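Local coordinates for 389aa long hypothetical nucleolar protein (Pyrococcus horikoshii, PDB 5ZVE) that methylates the C5 position of cytosine 72 in several tRNAs, using S-adenosyl-L-methionine as the methyl donor, at residues Y12-F17 with L325-E329; Y36-N41 with Y178-L184; G58-L62 with L71-R75; K360-F364 with F374-K378. All blocks are in the same frame, centred on the assembly; numbering follows the deposited sequence.

Interaction 1 (Y12-F17 with L325-E329); sequences YYKNLF and LSYEE
The N-terminal helix 7-17 meets the loop that follows strand 316-322 of the methyltransferase domain, and Y12 makes the polar link. Its hydroxyl is held by two bonds. Y12 OH donates to E328 OE1 at 2.6 Å, on the syn side of that carboxylate oxygen. The same Y12 OH accepts from the backbone Y327 N at 2.9 Å. Both partners come at the edge of the ring, near its plane. Y12 CG lies opposite the backbone N (chi1 175°), and the ring reaches straight off the helix to the loop. The E328 chain is bent at chi2, which turns its carboxylate back to the tyrosine. A phenylalanine in place of Y12 would probably leave both Y327 N and the E328 carboxylate without this partner.

Apolar groups fill in beside the bonds. L16 CD1 packs on Y327 CB at 4.1 Å. F17 CZ touches L325 CB, also at 4.1 Å, with the carbonyl of L325 at the ring edge. Y13 CZ lies 4.2 Å from L325 CD1. Within the loop, S326 OG accepts from E329 N at 3.2 Å, an ST motif, and donates to E329 OE2. C323, the predicted nucleophile, lies two residues before L325. Around the contact, helix 291-310 touches Y12, S326 and E328. Helix 19-29 packs against Y13, F17 and L325. The loop itself leads on to helix 331-339.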
# COMPACT_ATOMS: atom_id res chain seq x y z
N TYR A 12 -3.71 17.40 -14.85
CA TYR A 12 -2.60 16.51 -15.15
C TYR A 12 -3.14 15.14 -15.53
O TYR A 12 -2.76 14.58 -16.56
CB TYR A 12 -1.65 16.41 -13.95
CG TYR A 12 -0.53 15.41 -14.13
CD1 TYR A 12 0.67 15.77 -14.73
CD2 TYR A 12 -0.67 14.10 -13.71
CE1 TYR A 12 1.69 14.85 -14.90
CE2 TYR A 12 0.34 13.18 -13.87
CZ TYR A 12 1.52 13.55 -14.47
OH TYR A 12 2.51 12.62 -14.62
N TYR A 13 -4.03 14.60 -14.70
CA TYR A 13 -4.65 13.31 -14.97
C TYR A 13 -5.41 13.31 -16.29
O TYR A 13 -5.27 12.37 -17.08
CB TYR A 13 -5.60 12.91 -13.83
CG TYR A 13 -4.90 12.49 -12.55
CD1 TYR A 13 -3.62 11.95 -12.57
CD2 TYR A 13 -5.53 12.63 -11.32
CE1 TYR A 13 -2.99 11.57 -11.40
CE2 TYR A 13 -4.91 12.25 -10.15
CZ TYR A 13 -3.64 11.72 -10.20
OH TYR A 13 -3.03 11.34 -9.02
N LYS A 14 -6.21 14.34 -16.53
CA LYS A 14 -6.96 14.45 -17.78
C LYS A 14 -6.03 14.44 -18.98
O LYS A 14 -6.30 13.77 -19.97
CB LYS A 14 -7.83 15.71 -17.79
CG LYS A 14 -9.00 15.68 -16.83
CD LYS A 14 -9.69 17.04 -16.71
CE LYS A 14 -10.84 16.99 -15.71
NZ LYS A 14 -11.43 18.33 -15.43
N ASN A 15 -4.92 15.17 -18.87
CA ASN A 15 -3.94 15.21 -19.95
C ASN A 15 -3.27 13.86 -20.16
O ASN A 15 -2.99 13.47 -21.30
CB ASN A 15 -2.87 16.27 -19.65
CG ASN A 15 -3.36 17.67 -19.91
OD1 ASN A 15 -4.25 17.89 -20.74
ND2 ASN A 15 -2.77 18.64 -19.21
N LEU A 16 -3.04 13.14 -19.07
CA LEU A 16 -2.24 11.93 -19.13
C LEU A 16 -3.09 10.69 -19.45
O LEU A 16 -2.61 9.75 -20.09
CB LEU A 16 -1.50 11.73 -17.81
CG LEU A 16 -0.65 10.46 -17.72
CD1 LEU A 16 0.41 10.48 -18.81
CD2 LEU A 16 -0.04 10.33 -16.34
N PHE A 17 -4.34 10.70 -19.01
CA PHE A 17 -5.20 9.53 -19.19
C PHE A 17 -6.39 9.80 -20.10
O PHE A 17 -7.00 8.87 -20.61
CB PHE A 17 -5.72 9.04 -17.83
CG PHE A 17 -4.65 8.71 -16.84
CD1 PHE A 17 -3.75 7.68 -17.09
CD2 PHE A 17 -4.55 9.40 -15.65
CE1 PHE A 17 -2.76 7.37 -16.17
CE2 PHE A 17 -3.56 9.09 -14.73
CZ PHE A 17 -2.67 8.07 -14.99
N LEU A 325 0.76 7.13 -9.81
CA LEU A 325 0.25 7.11 -11.17
C LEU A 325 1.06 7.95 -12.16
O LEU A 325 0.91 7.79 -13.37
CB LEU A 325 -1.20 7.60 -11.17
CG LEU A 325 -2.17 6.74 -10.36
CD1 LEU A 325 -3.43 7.54 -10.05
CD2 LEU A 325 -2.50 5.48 -11.12
N SER A 326 1.91 8.84 -11.65
CA SER A 326 2.55 9.85 -12.49
C SER A 326 3.42 9.23 -13.58
O SER A 326 3.97 8.14 -13.42
CB SER A 326 3.40 10.80 -11.65
OG SER A 326 4.63 10.21 -11.28
N TYR A 327 3.51 9.92 -14.71
CA TYR A 327 4.38 9.49 -15.79
C TYR A 327 5.84 9.63 -15.38
O TYR A 327 6.63 8.70 -15.56
CB TYR A 327 4.12 10.30 -17.07
CG TYR A 327 4.92 9.80 -18.24
CD1 TYR A 327 4.43 8.80 -19.07
CD2 TYR A 327 6.19 10.31 -18.52
CE1 TYR A 327 5.17 8.33 -20.14
CE2 TYR A 327 6.93 9.85 -19.58
CZ TYR A 327 6.42 8.86 -20.39
OH TYR A 327 7.17 8.40 -21.45
N GLU A 328 6.19 10.79 -14.84
CA GLU A 328 7.58 11.14 -14.55
C GLU A 328 8.26 10.15 -13.59
O GLU A 328 9.42 9.79 -13.79
CB GLU A 328 7.68 12.55 -13.96
CG GLU A 328 7.37 13.69 -14.92
CD GLU A 328 5.88 13.93 -15.10
OE1 GLU A 328 5.08 13.22 -14.46
OE2 GLU A 328 5.50 14.85 -15.87
N GLU A 329 7.53 9.70 -12.57
CA GLU A 329 8.09 8.78 -11.59
C GLU A 329 8.12 7.35 -12.12
O GLU A 329 8.77 6.48 -11.53
CB GLU A 329 7.29 8.81 -10.28
CG GLU A 329 7.28 10.14 -9.56
CD GLU A 329 6.28 10.16 -8.41
OE1 GLU A 329 6.60 9.60 -7.35
OE2 GLU A 329 5.19 10.74 -8.58

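Interaction 2 (Y36-N41 with Y178-L184); sequences YYIRVN and YFYPQGL
Strands 36-40 and 179-181 run antiparallel, with R39 N bonded to Y180 O at 2.7 Å and Y180 N to R39 O at 2.9 Å. Strand 179-181 is an edge strand of a four-stranded antiparallel sheet whose other three strands belong to the ferredoxin-like region. N41 N to Y178 O extends the pairing at one end, and a weak bond from Q182 N to Y37 O extends it at the other.

R39 carries the polar side-chain contact. Its chain bends at chi3 (78°), which brings NH1 back over the second strand. R39 NH1 donates to Q182 OE1 at 2.7 Å. The oxygen lies in the guanidinium plane, but the nitrogen sits above the amide carbonyl plane. Y180 CB covers one face of the guanidinium. T213 and Q217 of helix 210-218 take further bonds from R39. An alanine here would probably leave Q182 OE1 without this donor and T213 and Q217 without their bonds to the guanidinium. Y180 lies next to G210, an S-adenosyl-L-methionine-binding residue, so this face of the sheet borders the cofactor site.

I38 and F179 point to the other face. I38 CD1 touches F179 CD1 at 4.0 Å. L168 and helix 47-56 cover this side, the helix through L50 against F179. Y36 OH meets P181 CB at 3.8 Å, the two side chains lying side by side. G183 is the N-cap residue of helix 184-193. Just beyond it, L184 CB sits over one face of the Y37 ring, a CH-pi contact 3.9 Å from the centroid and 14° off the ring normal.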
# COMPACT_ATOMS: atom_id res chain seq x y z
N TYR A 36 -9.71 -6.74 -0.88
CA TYR A 36 -8.70 -6.50 0.14
C TYR A 36 -7.83 -7.74 0.30
O TYR A 36 -8.27 -8.76 0.84
CB TYR A 36 -9.36 -6.12 1.47
CG TYR A 36 -8.38 -5.71 2.54
CD1 TYR A 36 -7.58 -4.59 2.39
CD2 TYR A 36 -8.27 -6.45 3.71
CE1 TYR A 36 -6.69 -4.21 3.37
CE2 TYR A 36 -7.37 -6.07 4.70
CZ TYR A 36 -6.59 -4.95 4.53
OH TYR A 36 -5.71 -4.58 5.51
N TYR A 37 -6.58 -7.64 -0.16
CA TYR A 37 -5.69 -8.80 -0.25
C TYR A 37 -4.79 -8.96 0.97
O TYR A 37 -4.42 -7.99 1.63
CB TYR A 37 -4.82 -8.69 -1.51
CG TYR A 37 -5.44 -9.28 -2.76
CD1 TYR A 37 -6.27 -8.52 -3.58
CD2 TYR A 37 -5.19 -10.60 -3.13
CE1 TYR A 37 -6.83 -9.05 -4.73
CE2 TYR A 37 -5.75 -11.14 -4.27
CZ TYR A 37 -6.57 -10.37 -5.07
OH TYR A 37 -7.13 -10.91 -6.20
N ILE A 38 -4.45 -10.21 1.26
CA ILE A 38 -3.44 -10.52 2.26
C ILE A 38 -2.49 -11.55 1.68
O ILE A 38 -2.86 -12.30 0.77
CB ILE A 38 -4.05 -11.08 3.56
CG1 ILE A 38 -4.74 -12.43 3.28
CG2 ILE A 38 -5.02 -10.08 4.16
CD1 ILE A 38 -5.33 -13.08 4.51
N ARG A 39 -1.26 -11.60 2.19
CA ARG A 39 -0.34 -12.63 1.75
C ARG A 39 -0.30 -13.77 2.75
O ARG A 39 -0.08 -13.56 3.93
CB ARG A 39 1.07 -12.07 1.54
CG ARG A 39 2.04 -13.10 0.97
CD ARG A 39 3.45 -12.55 0.80
NE ARG A 39 4.19 -12.50 2.06
CZ ARG A 39 4.61 -11.38 2.65
NH1 ARG A 39 4.36 -10.20 2.09
NH2 ARG A 39 5.28 -11.45 3.79
N VAL A 40 -0.51 -14.99 2.26
CA VAL A 40 -0.32 -16.17 3.09
C VAL A 40 1.17 -16.37 3.36
O VAL A 40 1.96 -16.49 2.42
CB VAL A 40 -0.89 -17.44 2.44
CG1 VAL A 40 -0.73 -18.62 3.36
CG2 VAL A 40 -2.35 -17.23 2.06
N ASN A 41 1.55 -16.39 4.63
CA ASN A 41 2.93 -16.64 4.98
C ASN A 41 3.24 -18.12 4.94
O ASN A 41 3.12 -18.83 5.94
CB ASN A 41 3.26 -16.07 6.37
CG ASN A 41 4.70 -16.31 6.77
OD1 ASN A 41 5.54 -16.64 5.93
ND2 ASN A 41 5.00 -16.14 8.05
N TYR A 178 0.68 -15.83 10.50
CA TYR A 178 0.14 -16.66 9.42
C TYR A 178 -0.03 -15.89 8.11
O TYR A 178 -0.09 -16.49 7.04
CB TYR A 178 -1.21 -17.26 9.82
CG TYR A 178 -1.11 -18.38 10.83
CD1 TYR A 178 0.09 -19.02 11.08
CD2 TYR A 178 -2.24 -18.82 11.52
CE1 TYR A 178 0.18 -20.06 12.00
CE2 TYR A 178 -2.17 -19.85 12.43
CZ TYR A 178 -0.95 -20.47 12.67
OH TYR A 178 -0.88 -21.49 13.58
N PHE A 179 -0.10 -14.56 8.19
CA PHE A 179 -0.30 -13.76 6.99
C PHE A 179 0.17 -12.32 7.16
O PHE A 179 0.46 -11.86 8.26
CB PHE A 179 -1.78 -13.76 6.58
CG PHE A 179 -2.69 -13.05 7.54
CD1 PHE A 179 -2.93 -11.69 7.41
CD2 PHE A 179 -3.31 -13.74 8.56
CE1 PHE A 179 -3.77 -11.03 8.29
CE2 PHE A 179 -4.16 -13.08 9.45
CZ PHE A 179 -4.38 -11.73 9.31
N TYR A 180 0.25 -11.62 6.03
CA TYR A 180 0.67 -10.23 6.01
C TYR A 180 -0.18 -9.45 5.01
O TYR A 180 -0.14 -9.73 3.81
CB TYR A 180 2.16 -10.12 5.66
CG TYR A 180 2.71 -8.73 5.73
CD1 TYR A 180 3.20 -8.22 6.93
CD2 TYR A 180 2.74 -7.91 4.61
CE1 TYR A 180 3.71 -6.94 7.01
CE2 TYR A 180 3.24 -6.63 4.68
CZ TYR A 180 3.73 -6.15 5.88
OH TYR A 180 4.23 -4.87 5.96
N PRO A 181 -0.97 -8.50 5.51
CA PRO A 181 -1.82 -7.69 4.62
C PRO A 181 -0.97 -6.92 3.61
O PRO A 181 -0.03 -6.23 4.00
CB PRO A 181 -2.56 -6.75 5.58
CG PRO A 181 -1.82 -6.83 6.88
CD PRO A 181 -1.16 -8.17 6.93
N GLN A 182 -1.30 -7.06 2.33
CA GLN A 182 -0.46 -6.57 1.25
C GLN A 182 -1.27 -6.58 -0.04
O GLN A 182 -2.00 -7.54 -0.31
CB GLN A 182 0.79 -7.43 1.11
CG GLN A 182 1.82 -6.91 0.13
CD GLN A 182 3.05 -7.80 0.02
OE1 GLN A 182 2.95 -9.03 0.04
NE2 GLN A 182 4.22 -7.18 -0.09
N GLY A 183 -1.15 -5.53 -0.85
CA GLY A 183 -1.93 -5.43 -2.07
C GLY A 183 -1.50 -6.42 -3.14
O GLY A 183 -0.36 -6.89 -3.13
N LEU A 184 -2.41 -6.73 -4.05
CA LEU A 184 -2.12 -7.63 -5.16
C LEU A 184 -0.92 -7.13 -6.00
O LEU A 184 0.01 -7.89 -6.23
CB LEU A 184 -3.37 -7.82 -6.04
CG LEU A 184 -3.28 -8.54 -7.40
CD1 LEU A 184 -2.62 -9.87 -7.26
CD2 LEU A 184 -4.66 -8.72 -8.01

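Interaction 3 (G58-L62 with L71-R75); sequences GLKPL and LYFVR
L62 and Y72 form the paired part of this contact, a single antiparallel hydrogen-bonded pair. L62 N gives its hydrogen to Y72 O, and Y72 N gives its own to L62 O, both at 2.8 Å. L62 CB lies over one face of the Y72 ring in a CH-pi contact, 3.9 Å from the centroid and 18° off the normal, offset toward the rim. Y72 CG stands between its backbone N and carbonyl carbon (chi1 69°), and this turns the ring under the leucine. H35 stacks on the Y72 ring from the neighbouring strand. L62 CD1 reaches further along the strand. It touches Y72 CE1 at 3.6 Å and V74 CG2 at 3.7 Å.

The buried side is built round F73. F73 CE2 meets P61 CB and L59 CB, each at 3.8 Å, and the two residues approach the ring obliquely. P61 CB also lies near L71 CD1. L54 of helix 47-56 touches L59, P61 and F73, and I51 of the same helix touches L71.

The outer side is looser. L62 and V74 are exposed, although they touch each other. K60 is exposed too, and its side chain leads away from the strand. Here the backbones part, and a water fills the step: it donates to K60 O and accepts from V74 N, at 2.8 Å in each case.

G58, with its positive phi, is the C-prime residue of the Schellman motif that ends helix 47-56. L62 then starts edge strand 62-63, which forms a beta hairpin with strand 70-74 at the border of the antiparallel sheet in the ferredoxin-like region.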
# COMPACT_ATOMS: atom_id res chain seq x y z
N GLY A 58 -15.27 -16.33 11.15
CA GLY A 58 -16.41 -15.74 10.46
C GLY A 58 -16.05 -14.97 9.20
O GLY A 58 -16.89 -14.27 8.63
N LEU A 59 -14.80 -15.07 8.78
CA LEU A 59 -14.35 -14.32 7.61
C LEU A 59 -14.60 -15.11 6.33
O LEU A 59 -14.73 -16.33 6.36
CB LEU A 59 -12.86 -13.98 7.75
CG LEU A 59 -12.53 -13.24 9.05
CD1 LEU A 59 -11.07 -12.81 9.07
CD2 LEU A 59 -13.45 -12.04 9.24
N LYS A 60 -14.69 -14.40 5.21
CA LYS A 60 -14.94 -15.04 3.92
C LYS A 60 -13.79 -14.82 2.94
O LYS A 60 -13.94 -14.12 1.93
CB LYS A 60 -16.26 -14.54 3.33
CG LYS A 60 -17.48 -14.96 4.14
CD LYS A 60 -18.77 -14.40 3.57
CE LYS A 60 -19.97 -14.97 4.31
NZ LYS A 60 -21.26 -14.44 3.78
N PRO A 61 -12.63 -15.43 3.21
CA PRO A 61 -11.50 -15.21 2.31
C PRO A 61 -11.73 -15.88 0.97
O PRO A 61 -12.35 -16.94 0.91
CB PRO A 61 -10.34 -15.86 3.06
CG PRO A 61 -11.00 -16.99 3.80
CD PRO A 61 -12.37 -16.50 4.19
N LEU A 62 -11.26 -15.25 -0.10
CA LEU A 62 -11.35 -15.85 -1.42
C LEU A 62 -9.96 -16.04 -2.00
O LEU A 62 -9.05 -15.26 -1.71
CB LEU A 62 -12.21 -14.99 -2.35
CG LEU A 62 -13.63 -14.71 -1.87
CD1 LEU A 62 -14.34 -13.78 -2.83
CD2 LEU A 62 -14.40 -16.02 -1.74
N LEU A 71 -4.87 -14.24 -0.90
CA LEU A 71 -6.26 -14.33 -0.45
C LEU A 71 -6.82 -12.93 -0.39
O LEU A 71 -6.11 -11.99 -0.04
CB LEU A 71 -6.38 -14.99 0.92
CG LEU A 71 -6.19 -16.50 1.04
CD1 LEU A 71 -6.18 -16.91 2.50
CD2 LEU A 71 -7.28 -17.22 0.29
N TYR A 72 -8.10 -12.77 -0.72
CA TYR A 72 -8.69 -11.45 -0.62
C TYR A 72 -10.10 -11.48 -0.03
O TYR A 72 -10.79 -12.50 -0.07
CB TYR A 72 -8.70 -10.76 -2.00
CG TYR A 72 -9.64 -11.36 -3.02
CD1 TYR A 72 -10.96 -10.94 -3.10
CD2 TYR A 72 -9.20 -12.34 -3.90
CE1 TYR A 72 -11.82 -11.49 -4.03
CE2 TYR A 72 -10.06 -12.90 -4.83
CZ TYR A 72 -11.37 -12.47 -4.89
OH TYR A 72 -12.24 -13.01 -5.81
N PHE A 73 -10.50 -10.35 0.53
CA PHE A 73 -11.82 -10.20 1.10
C PHE A 73 -12.59 -9.17 0.29
O PHE A 73 -12.03 -8.16 -0.13
CB PHE A 73 -11.75 -9.78 2.57
CG PHE A 73 -10.93 -10.69 3.42
CD1 PHE A 73 -9.55 -10.54 3.50
CD2 PHE A 73 -11.53 -11.71 4.15
CE1 PHE A 73 -8.79 -11.39 4.29
CE2 PHE A 73 -10.78 -12.56 4.93
CZ PHE A 73 -9.40 -12.40 5.00
N VAL A 74 -13.86 -9.44 0.04
CA VAL A 74 -14.67 -8.52 -0.73
C VAL A 74 -15.12 -7.38 0.17
O VAL A 74 -15.59 -7.60 1.29
CB VAL A 74 -15.88 -9.22 -1.37
CG1 VAL A 74 -16.73 -8.22 -2.13
CG2 VAL A 74 -15.42 -10.33 -2.31
N ARG A 75 -15.00 -6.16 -0.34
CA ARG A 75 -15.35 -4.97 0.41
C ARG A 75 -16.87 -4.78 0.48
O ARG A 75 -17.59 -5.16 -0.44
CB ARG A 75 -14.68 -3.75 -0.24
CG ARG A 75 -15.08 -2.41 0.32
CD ARG A 75 -15.88 -1.65 -0.72
NE ARG A 75 -15.06 -0.71 -1.46
CZ ARG A 75 -15.43 -0.13 -2.60
NH1 ARG A 75 -16.61 -0.40 -3.14
NH2 ARG A 75 -14.62 0.73 -3.19
O HOH W 1 -15.07 -11.77 0.92

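Interaction 4 (K360-F364 with F374-K378); sequences KVQRF and FFIAK
F375 has its CG opposite the backbone N (chi1 179°), which swings its ring across to V361 and R363 on the facing strand. R363 is extended from CG to NE, and its CG meets the edge of that ring, 3.6 Å from F375 CD1. On the same ring, V361 CG2 lies 3.8 Å from F375 CE1. V361 CG1 packs on A377 CB at 3.6 Å. The guanidinium runs on past the ring to a salt bridge with E331 and a bond to the carbonyl of L325.

The opposite face carries Q362, F364, F374 and I376. F364 and F374 point the same way and touch through their CB atoms at 3.8 Å. I376 CD1 comes to the edge of the F364 ring, 3.8 Å from F364 CE1. Q362 directs its amide to Q347 and to the backbone of I349, I351 and G352. P185 and T189 of helix 184-193 cover F374.

Four backbone bonds join the strands. The straightest is F364 N to F374 O, at 173°, though its donor stands above the carbonyl plane. Where the strands part, a water accepts from K378 N at 2.8 Å and donates to K360 O. F374 also lies beside C323, the predicted nucleophile, and K211 of the cofactor site. This antiparallel pair belongs to the C-terminal part of the Rossmann-like methyltransferase sheet, where strand 374-381 also runs antiparallel to strand 316-322.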
# COMPACT_ATOMS: atom_id res chain seq x y z
N LYS A 360 6.59 -3.32 -21.98
CA LYS A 360 6.79 -4.45 -21.08
C LYS A 360 6.58 -4.12 -19.60
O LYS A 360 6.61 -5.02 -18.76
CB LYS A 360 8.18 -5.05 -21.29
CG LYS A 360 8.39 -5.64 -22.67
CD LYS A 360 9.74 -6.31 -22.78
CE LYS A 360 9.88 -7.04 -24.10
NZ LYS A 360 11.19 -7.75 -24.19
N VAL A 361 6.38 -2.85 -19.28
CA VAL A 361 6.06 -2.47 -17.91
C VAL A 361 4.60 -2.71 -17.60
O VAL A 361 3.77 -2.77 -18.51
CB VAL A 361 6.41 -1.00 -17.61
CG1 VAL A 361 7.91 -0.80 -17.68
CG2 VAL A 361 5.68 -0.07 -18.56
N GLN A 362 4.28 -2.84 -16.32
CA GLN A 362 2.94 -3.24 -15.93
C GLN A 362 2.30 -2.22 -14.99
O GLN A 362 2.83 -1.92 -13.92
CB GLN A 362 2.98 -4.62 -15.26
CG GLN A 362 1.61 -5.19 -14.95
CD GLN A 362 1.66 -6.61 -14.42
OE1 GLN A 362 0.63 -7.25 -14.26
NE2 GLN A 362 2.86 -7.09 -14.13
N ARG A 363 1.15 -1.69 -15.39
CA ARG A 363 0.43 -0.73 -14.57
C ARG A 363 -0.85 -1.32 -14.00
O ARG A 363 -1.49 -2.16 -14.63
CB ARG A 363 0.09 0.53 -15.36
CG ARG A 363 1.11 1.66 -15.23
CD ARG A 363 0.70 2.85 -16.07
NE ARG A 363 1.57 4.01 -15.88
CZ ARG A 363 1.29 5.03 -15.08
NH1 ARG A 363 0.15 5.03 -14.38
NH2 ARG A 363 2.13 6.05 -14.97
N PHE A 364 -1.20 -0.87 -12.81
CA PHE A 364 -2.47 -1.22 -12.19
C PHE A 364 -3.30 0.03 -11.98
O PHE A 364 -2.78 1.08 -11.60
CB PHE A 364 -2.25 -1.95 -10.87
CG PHE A 364 -1.67 -3.34 -11.02
CD1 PHE A 364 -0.30 -3.54 -11.06
CD2 PHE A 364 -2.51 -4.44 -11.13
CE1 PHE A 364 0.23 -4.81 -11.20
CE2 PHE A 364 -1.99 -5.72 -11.27
CZ PHE A 364 -0.61 -5.90 -11.31
N PHE A 374 -0.69 1.59 -9.34
CA PHE A 374 0.60 0.95 -9.13
C PHE A 374 1.38 0.84 -10.43
O PHE A 374 0.83 0.98 -11.52
CB PHE A 374 0.39 -0.44 -8.53
CG PHE A 374 1.49 -0.87 -7.59
CD1 PHE A 374 1.46 -0.50 -6.26
CD2 PHE A 374 2.53 -1.67 -8.04
CE1 PHE A 374 2.45 -0.90 -5.39
CE2 PHE A 374 3.53 -2.07 -7.18
CZ PHE A 374 3.49 -1.69 -5.85
N PHE A 375 2.68 0.60 -10.29
CA PHE A 375 3.56 0.53 -11.45
C PHE A 375 4.70 -0.44 -11.19
O PHE A 375 5.30 -0.43 -10.11
CB PHE A 375 4.11 1.93 -11.78
CG PHE A 375 5.05 1.95 -12.94
CD1 PHE A 375 4.57 1.97 -14.24
CD2 PHE A 375 6.42 1.94 -12.74
CE1 PHE A 375 5.44 1.98 -15.32
CE2 PHE A 375 7.30 1.96 -13.81
CZ PHE A 375 6.81 1.98 -15.10
N ILE A 376 5.00 -1.29 -12.17
CA ILE A 376 6.07 -2.27 -12.04
C ILE A 376 6.91 -2.34 -13.31
O ILE A 376 6.38 -2.55 -14.40
CB ILE A 376 5.52 -3.70 -11.76
CG1 ILE A 376 4.52 -3.71 -10.61
CG2 ILE A 376 6.67 -4.67 -11.49
CD1 ILE A 376 3.93 -5.10 -10.34
N ALA A 377 8.22 -2.16 -13.16
CA ALA A 377 9.15 -2.32 -14.27
C ALA A 377 10.20 -3.37 -13.92
O ALA A 377 10.75 -3.36 -12.82
CB ALA A 377 9.81 -0.99 -14.62
N LYS A 378 10.49 -4.26 -14.87
CA LYS A 378 11.53 -5.26 -14.67
C LYS A 378 12.63 -5.10 -15.70
O LYS A 378 12.37 -5.17 -16.90
CB LYS A 378 10.96 -6.67 -14.76
CG LYS A 378 12.01 -7.76 -14.56
CD LYS A 378 11.52 -9.09 -15.10
CE LYS A 378 12.49 -10.20 -14.73
NZ LYS A 378 12.09 -11.49 -15.35
O HOH W 2 9.13 -4.90 -17.19

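From the N terminus, helix 7-17 opens interaction 1, which closes only at 325-329. This long loop ties the start of the chain to the methyltransferase domain. Interactions 2 and 3 both nest inside it. Interaction 2 joins 36-41 to 178-184, across the PUA region, and interaction 3 is a short closure, 58-62 with 71-75, nested within interaction 2. These two share one sheet, in which strands 35-40 and 70-74 are neighbours. Interaction 4 follows in series, after interaction 1 has closed. It touches interaction 1 and so links the C-terminal strands to the loop met by the N-terminal helix.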